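Side-chain contacts in cytoplasmic protein (Cryptococcus neoformans var. grubii serotype A, PDB 7LPO), which probably hydrolyses the beta-glucosidic bond of steryl glucosides, as a sterylglucosidase of glycoside hydrolase family 5: residues Ala248-Ile251 and Ala252-Gly256; Pro299-Gly302 and Met303-Gly306; Asp529-Ala533 and Tyr534-Asp538. All coordinates share one frame; numbering follows the deposited sequence.

Contact 1. Residues Ala248-Ile251 and Ala252-Gly256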
loop_
_atom_site.group_PDB
_atom_site.type_symbol
_atom_site.label_atom_id
_atom_site.label_comp_id
_atom_site.label_asym_id
_atom_site.label_seq_id
_atom_site.Cartn_x
_atom_site.Cartn_y
_atom_site.Cartn_z
ATOM N N ALA A 248 2.320 -5.429 -18.485
ATOM C CA ALA A 248 3.150 -6.626 -18.359
ATOM C C ALA A 248 3.630 -7.106 -19.721
ATOM O O ALA A 248 4.818 -7.390 -19.910
ATOM C CB ALA A 248 2.377 -7.739 -17.651
ATOM N N LYS A 249 2.707 -7.231 -20.675
ATOM C CA LYS A 249 3.081 -7.604 -22.034
ATOM C C LYS A 249 4.124 -6.651 -22.600
ATOM O O LYS A 249 5.092 -7.084 -23.236
ATOM C CB LYS A 249 1.837 -7.613 -22.920
ATOM C CG LYS A 249 2.109 -7.881 -24.384
ATOM C CD LYS A 249 0.873 -8.477 -25.056
ATOM C CE LYS A 249 0.342 -7.559 -26.128
ATOM N NZ LYS A 249 1.304 -7.479 -27.257
ATOM N N ARG A 250 3.937 -5.348 -22.390
ATOM C CA ARG A 250 4.884 -4.371 -22.913
ATOM C C ARG A 250 6.276 -4.602 -22.345
ATOM O O ARG A 250 7.269 -4.575 -23.080
ATOM C CB ARG A 250 4.410 -2.956 -22.590
ATOM C CG ARG A 250 5.202 -1.869 -23.278
ATOM C CD ARG A 250 4.610 -1.590 -24.636
ATOM N NE ARG A 250 5.201 -0.425 -25.288
ATOM C CZ ARG A 250 4.787 0.044 -26.462
ATOM N NH1 ARG A 250 3.780 -0.551 -27.089
ATOM N NH2 ARG A 250 5.368 1.104 -27.006
ATOM N N ILE A 251 6.369 -4.801 -21.029
ATOM C CA ILE A 251 7.660 -5.077 -20.411
ATOM C C ILE A 251 8.241 -6.363 -20.973
ATOM O O ILE A 251 9.440 -6.445 -21.267
ATOM C CB ILE A 251 7.517 -5.158 -18.879
ATOM C CG1 ILE A 251 7.201 -3.794 -18.281
ATOM C CG2 ILE A 251 8.777 -5.723 -18.261
ATOM C CD1 ILE A 251 6.665 -3.888 -16.856
ATOM N N ALA A 252 7.403 -7.392 -21.124
ATOM C CA ALA A 252 7.901 -8.684 -21.580
ATOM C C ALA A 252 8.417 -8.617 -23.015
ATOM O O ALA A 252 9.388 -9.300 -23.362
ATOM C CB ALA A 252 6.801 -9.741 -21.454
ATOM N N GLU A 253 7.789 -7.801 -23.862
ATOM C CA GLU A 253 8.144 -7.775 -25.275
ATOM C C GLU A 253 9.205 -6.741 -25.605
ATOM O O GLU A 253 10.008 -6.972 -26.515
ATOM C CB GLU A 253 6.907 -7.503 -26.134
ATOM C CG GLU A 253 5.891 -8.617 -26.101
ATOM C CD GLU A 253 4.678 -8.325 -26.945
ATOM O OE1 GLU A 253 4.544 -7.185 -27.442
ATOM O OE2 GLU A 253 3.852 -9.241 -27.110
ATOM N N GLU A 254 9.227 -5.611 -24.899
ATOM C CA GLU A 254 10.140 -4.521 -25.211
ATOM C C GLU A 254 11.306 -4.404 -24.246
ATOM O O GLU A 254 12.268 -3.692 -24.556
ATOM C CB GLU A 254 9.389 -3.183 -25.230
ATOM C CG GLU A 254 8.360 -3.071 -26.343
ATOM C CD GLU A 254 8.995 -3.122 -27.730
ATOM O OE1 GLU A 254 9.987 -2.380 -27.972
ATOM O OE2 GLU A 254 8.500 -3.913 -28.563
ATOM N N ALA A 255 11.250 -5.061 -23.091
ATOM C CA ALA A 255 12.327 -4.983 -22.113
ATOM C C ALA A 255 12.361 -6.275 -21.302
ATOM O O ALA A 255 12.292 -6.277 -20.077
ATOM C CB ALA A 255 12.152 -3.758 -21.217
ATOM N N GLY A 256 12.460 -7.408 -21.994
ATOM C CA GLY A 256 12.381 -8.698 -21.321
ATOM C C GLY A 256 13.485 -8.927 -20.316
ATOM O O GLY A 256 13.330 -9.757 -19.406
#
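K249 and E253 form an i to i+4 salt bridge along the last turn of helix 232-254, in a family 5 enzyme whose catalytic part is expected to be a TIM barrel. E253 can be followed outward from its backbone. CB and then CG lie against the carbonyl oxygen of the preceding turn, with CG 3.3 Å from K249 O. Because CG stands anti to its own carbonyl carbon (chi1 -67°), the extended remainder of the chain heads back toward K249. CD lies 3.7 Å from K249 CG, and the carboxylate presents both oxygens to the ammonium: E253 OE2 is 3.1 Å from K249 NZ on its syn side but out of the carboxylate plane, while E253 OE1, at 3.3 Å from the same NZ, makes a weak bond. The lysine reaches this spot by bending at its third and fourth torsions. R250, one residue on, turns elsewhere and pairs through NE with D122 of helix 118-133, while I251 packs on W266 and I125. A255 is the first residue to leave helical angles; its N still bonds I251 O at 2.9 Å, approaching from 37° above the carbonyl plane.

Contact 2. Residues Pro299-Gly302 and Met303-Gly306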
loop_
_atom_site.group_PDB
_atom_site.type_symbol
_atom_site.label_atom_id
_atom_site.label_comp_id
_atom_site.label_asym_id
_atom_site.label_seq_id
_atom_site.Cartn_x
_atom_site.Cartn_y
_atom_site.Cartn_z
ATOM N N PRO A 299 -25.733 2.914 5.081
ATOM C CA PRO A 299 -25.975 2.573 3.664
ATOM C C PRO A 299 -27.312 3.083 3.138
ATOM O O PRO A 299 -27.361 3.651 2.039
ATOM C CB PRO A 299 -25.887 1.038 3.653
ATOM C CG PRO A 299 -24.951 0.719 4.785
ATOM C CD PRO A 299 -25.247 1.757 5.858
ATOM N N ILE A 300 -28.394 2.940 3.905
ATOM C CA ILE A 300 -29.695 3.370 3.401
ATOM C C ILE A 300 -29.798 4.894 3.407
ATOM O O ILE A 300 -30.376 5.492 2.490
ATOM C CB ILE A 300 -30.836 2.717 4.203
ATOM C CG1 ILE A 300 -32.191 3.116 3.612
ATOM C CG2 ILE A 300 -30.769 3.124 5.665
ATOM C CD1 ILE A 300 -32.403 2.670 2.197
ATOM N N GLU A 301 -29.233 5.554 4.423
ATOM C CA GLU A 301 -29.207 7.013 4.399
ATOM C C GLU A 301 -28.455 7.527 3.177
ATOM O O GLU A 301 -28.837 8.543 2.590
ATOM C CB GLU A 301 -28.579 7.567 5.677
ATOM C CG GLU A 301 -29.467 7.446 6.905
ATOM C CD GLU A 301 -28.811 8.011 8.169
ATOM O OE1 GLU A 301 -27.559 7.985 8.275
ATOM O OE2 GLU A 301 -29.554 8.485 9.060
ATOM N N GLY A 302 -27.377 6.846 2.782
ATOM C CA GLY A 302 -26.615 7.292 1.628
ATOM C C GLY A 302 -27.375 7.121 0.325
ATOM O O GLY A 302 -27.263 7.953 -0.579
ATOM N N MET A 303 -28.150 6.036 0.213
ATOM C CA MET A 303 -29.003 5.834 -0.951
ATOM C C MET A 303 -30.079 6.913 -1.041
ATOM O O MET A 303 -30.349 7.438 -2.126
ATOM C CB MET A 303 -29.641 4.446 -0.889
ATOM C CG MET A 303 -28.658 3.291 -1.083
ATOM S SD MET A 303 -29.390 1.673 -0.727
ATOM C CE MET A 303 -27.942 0.618 -0.839
ATOM N N ARG A 304 -30.716 7.248 0.084
ATOM C CA ARG A 304 -31.681 8.343 0.071
ATOM C C ARG A 304 -31.015 9.645 -0.339
ATOM O O ARG A 304 -31.583 10.430 -1.108
ATOM C CB ARG A 304 -32.329 8.508 1.442
ATOM C CG ARG A 304 -33.251 7.370 1.845
ATOM C CD ARG A 304 -33.480 7.416 3.339
ATOM N NE ARG A 304 -34.281 6.296 3.824
ATOM C CZ ARG A 304 -34.260 5.859 5.079
ATOM N NH1 ARG A 304 -33.468 6.444 5.970
ATOM N NH2 ARG A 304 -35.027 4.834 5.436
ATOM N N LEU A 305 -29.812 9.896 0.178
ATOM C CA LEU A 305 -29.064 11.076 -0.239
ATOM C C LEU A 305 -28.771 11.036 -1.733
ATOM O O LEU A 305 -28.839 12.058 -2.420
ATOM C CB LEU A 305 -27.760 11.169 0.562
ATOM C CG LEU A 305 -27.883 11.584 2.031
ATOM C CD1 LEU A 305 -26.536 11.404 2.755
ATOM C CD2 LEU A 305 -28.344 13.012 2.155
ATOM N N GLY A 306 -28.409 9.863 -2.250
ATOM C CA GLY A 306 -28.130 9.733 -3.667
ATOM C C GLY A 306 -29.341 9.944 -4.551
ATOM O O GLY A 306 -29.184 10.113 -5.764
#
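I300 and R304 meet one turn apart on the short alpha-helix 299-306, an i to i+4 packing in which an aliphatic CH group lies over a guanidinium face. I300 holds CG1 anti to its backbone N (chi1 -177°), and this swings the longer branch along the helix surface. There I300 CG1 comes within 3.7 Å of R304 CZ, over one face of the guanidinium, 3.6 Å above its plane and shifted from the centre toward the rim. R304 starts beside its backbone N (chi1 -69°) and then runs extended from CG to NE; its CG passes 3.5 Å from I300 O before the flat end lies across the isoleucine. The far end of the arginine is fixed from outside, by R304 NH2 bonding to S379 O. M303 adopts the same first torsion and is extended to its methyl, so that its chain runs back toward the start of the helix: CG is 3.4 Å from P299 O, and SD packs i to i+3 at 4.3 Å from I300 CD1. L305 likewise sends its CG back over the preceding turn, 3.2 Å from E301 O. Beneath these side chains four consecutive i to i+4 backbone bonds run from P299 O to G306 N. Around the helix, W374 of strand 374-375 is touched by I300, M303 and R304, Q311 of strand 311-319 by E301, R304 and L305, and the loop residues L276 and P333 by M303 and L305 respectively.

Contact 3. Residues Asp529-Ala533 and Tyr534-Asp538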
loop_
_atom_site.group_PDB
_atom_site.type_symbol
_atom_site.label_atom_id
_atom_site.label_comp_id
_atom_site.label_asym_id
_atom_site.label_seq_id
_atom_site.Cartn_x
_atom_site.Cartn_y
_atom_site.Cartn_z
ATOM N N ASP A 529 1.736 16.920 15.227
ATOM C CA ASP A 529 1.762 18.038 16.173
ATOM C C ASP A 529 1.562 19.375 15.464
ATOM O O ASP A 529 2.239 20.365 15.760
ATOM C CB ASP A 529 3.070 18.042 16.968
ATOM C CG ASP A 529 3.272 16.758 17.760
ATOM O OD1 ASP A 529 2.334 16.359 18.478
ATOM O OD2 ASP A 529 4.358 16.140 17.654
ATOM N N ASP A 530 0.616 19.402 14.526
ATOM C CA ASP A 530 0.324 20.606 13.763
ATOM C C ASP A 530 1.578 21.123 13.066
ATOM O O ASP A 530 1.781 22.330 12.926
ATOM C CB ASP A 530 -0.290 21.685 14.657
ATOM C CG ASP A 530 -1.587 21.233 15.308
ATOM O OD1 ASP A 530 -2.386 20.542 14.640
ATOM O OD2 ASP A 530 -1.807 21.565 16.492
ATOM N N LYS A 531 2.425 20.189 12.622
ATOM C CA LYS A 531 3.604 20.501 11.816
ATOM C C LYS A 531 4.630 21.312 12.607
ATOM O O LYS A 531 5.329 22.170 12.057
ATOM C CB LYS A 531 3.202 21.225 10.534
ATOM C CG LYS A 531 2.154 20.487 9.706
ATOM C CD LYS A 531 1.911 21.181 8.365
ATOM C CE LYS A 531 0.935 20.401 7.495
ATOM N NZ LYS A 531 0.765 21.064 6.153
ATOM N N LYS A 532 4.738 21.016 13.906
ATOM C CA LYS A 532 5.716 21.702 14.742
ATOM C C LYS A 532 7.131 21.498 14.216
ATOM O O LYS A 532 7.961 22.413 14.280
ATOM C CB LYS A 532 5.600 21.210 16.183
ATOM C CG LYS A 532 6.520 21.899 17.169
ATOM C CD LYS A 532 6.214 21.414 18.591
ATOM C CE LYS A 532 7.110 22.077 19.625
ATOM N NZ LYS A 532 6.848 23.545 19.721
ATOM N N ALA A 533 7.425 20.307 13.684
ATOM C CA ALA A 533 8.757 20.053 13.145
ATOM C C ALA A 533 9.047 20.891 11.907
ATOM O O ALA A 533 10.216 21.058 11.531
ATOM C CB ALA A 533 8.921 18.572 12.807
ATOM N N TYR A 534 8.017 21.406 11.255
ATOM C CA TYR A 534 8.207 22.257 10.092
ATOM C C TYR A 534 8.318 23.723 10.469
ATOM O O TYR A 534 8.548 24.553 9.587
ATOM C CB TYR A 534 7.061 22.066 9.095
ATOM C CG TYR A 534 6.862 20.634 8.645
ATOM C CD1 TYR A 534 7.872 19.685 8.784
ATOM C CD2 TYR A 534 5.653 20.226 8.087
ATOM C CE1 TYR A 534 7.674 18.378 8.381
ATOM C CE2 TYR A 534 5.454 18.934 7.689
ATOM C CZ TYR A 534 6.460 18.012 7.825
ATOM O OH TYR A 534 6.247 16.711 7.408
ATOM N N GLY A 535 8.170 24.055 11.751
ATOM C CA GLY A 535 8.224 25.439 12.173
ATOM C C GLY A 535 6.913 26.174 12.065
ATOM O O GLY A 535 6.905 27.405 12.132
ATOM N N TYR A 536 5.798 25.456 11.940
ATOM C CA TYR A 536 4.523 26.081 11.616
ATOM C C TYR A 536 3.790 26.637 12.828
ATOM O O TYR A 536 2.823 27.378 12.648
ATOM C CB TYR A 536 3.618 25.073 10.912
ATOM C CG TYR A 536 3.796 24.996 9.414
ATOM C CD1 TYR A 536 5.055 25.078 8.834
ATOM C CD2 TYR A 536 2.701 24.837 8.581
ATOM C CE1 TYR A 536 5.214 25.002 7.448
ATOM C CE2 TYR A 536 2.847 24.765 7.204
ATOM C CZ TYR A 536 4.099 24.847 6.644
ATOM O OH TYR A 536 4.230 24.775 5.274
ATOM N N VAL A 537 4.204 26.313 14.052
ATOM C CA VAL A 537 3.497 26.761 15.246
ATOM C C VAL A 537 4.494 27.191 16.316
ATOM O O VAL A 537 5.708 27.054 16.160
ATOM C CB VAL A 537 2.562 25.670 15.801
ATOM C CG1 VAL A 537 1.593 25.205 14.732
ATOM C CG2 VAL A 537 3.377 24.491 16.338
ATOM N N ASP A 538 3.951 27.735 17.412
ATOM C CA ASP A 538 4.727 28.076 18.609
ATOM C C ASP A 538 5.880 29.018 18.278
ATOM O O ASP A 538 6.968 28.927 18.858
ATOM C CB ASP A 538 5.237 26.811 19.305
ATOM C CG ASP A 538 4.104 25.890 19.744
ATOM O OD1 ASP A 538 2.998 26.405 20.000
ATOM O OD2 ASP A 538 4.307 24.658 19.827
HETATM O O HOH W 1 6.953 24.910 14.867
#
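K531 touches two tyrosines at once, Y534 and Y536, as the chain leaves a short, weakly bonded turn at 529-531. Its CB lies 3.6 Å from Y534 CD2, the lysine chain crossing the Y534 side chain obliquely, and its CD is 3.7 Å from Y536 CD2, the lysine and this tyrosine running side by side in the same direction. Extended beyond CG, the lysine carries its ammonium on to H579 O. On another side of the turn K532 reaches D538, with NZ 2.8 Å from OD2 on the anti lone pair of that oxygen; the two side chains cross at about a right angle, and V537 CG2 packs against the lysine's CB at 4.0 Å.

The backbone is consistent with these positions. D529 to K531 have left-handed helical angles; after the right-handed 3-10 turn 532-534, G535 returns to positive phi, as the C' residue of a Schellman motif does. K531 O takes Y534 N at 2.9 Å and, weakly, Y536 N at 3.3 Å, while G535 N bonds K532 O at 3.0 Å; the last two are the Schellman pair, which brings Y536 back onto K531. A water links K532 O to V537 N. Farther out, Y534 stacks on H579 and bonds D589 OD2 through its hydroxyl, while R541 receives K532 NZ at its carbonyl and gives NH1 to D538 O.

Chemically, the two lysines behave differently: the K531 ammonium meets a neutral carbonyl, whereas that of K532 is shared between a carboxylate and a carbonyl, which probably favours its charged form.

Overall arrangement
The three contacts come in series along the single chain and do not touch. Contact 1 ends the long helix 232-254 just ahead of strand 263-267, contact 2 occupies helix 299-306 before strand 311-319, and contact 3 follows strand 518-522 at the turn leading toward helix 547-559. Their centres are about 45 Å (1 and 2), 46 Å (1 and 3) and 39 Å (2 and 3) apart, with contacts 1 and 3 on opposite sides of the chain's centre. Strands 263-267 and 518-522 have parallel neighbours, consistent with the barrel expected of the family. The three are separate local features of this large enzyme, sharing no helix or strand.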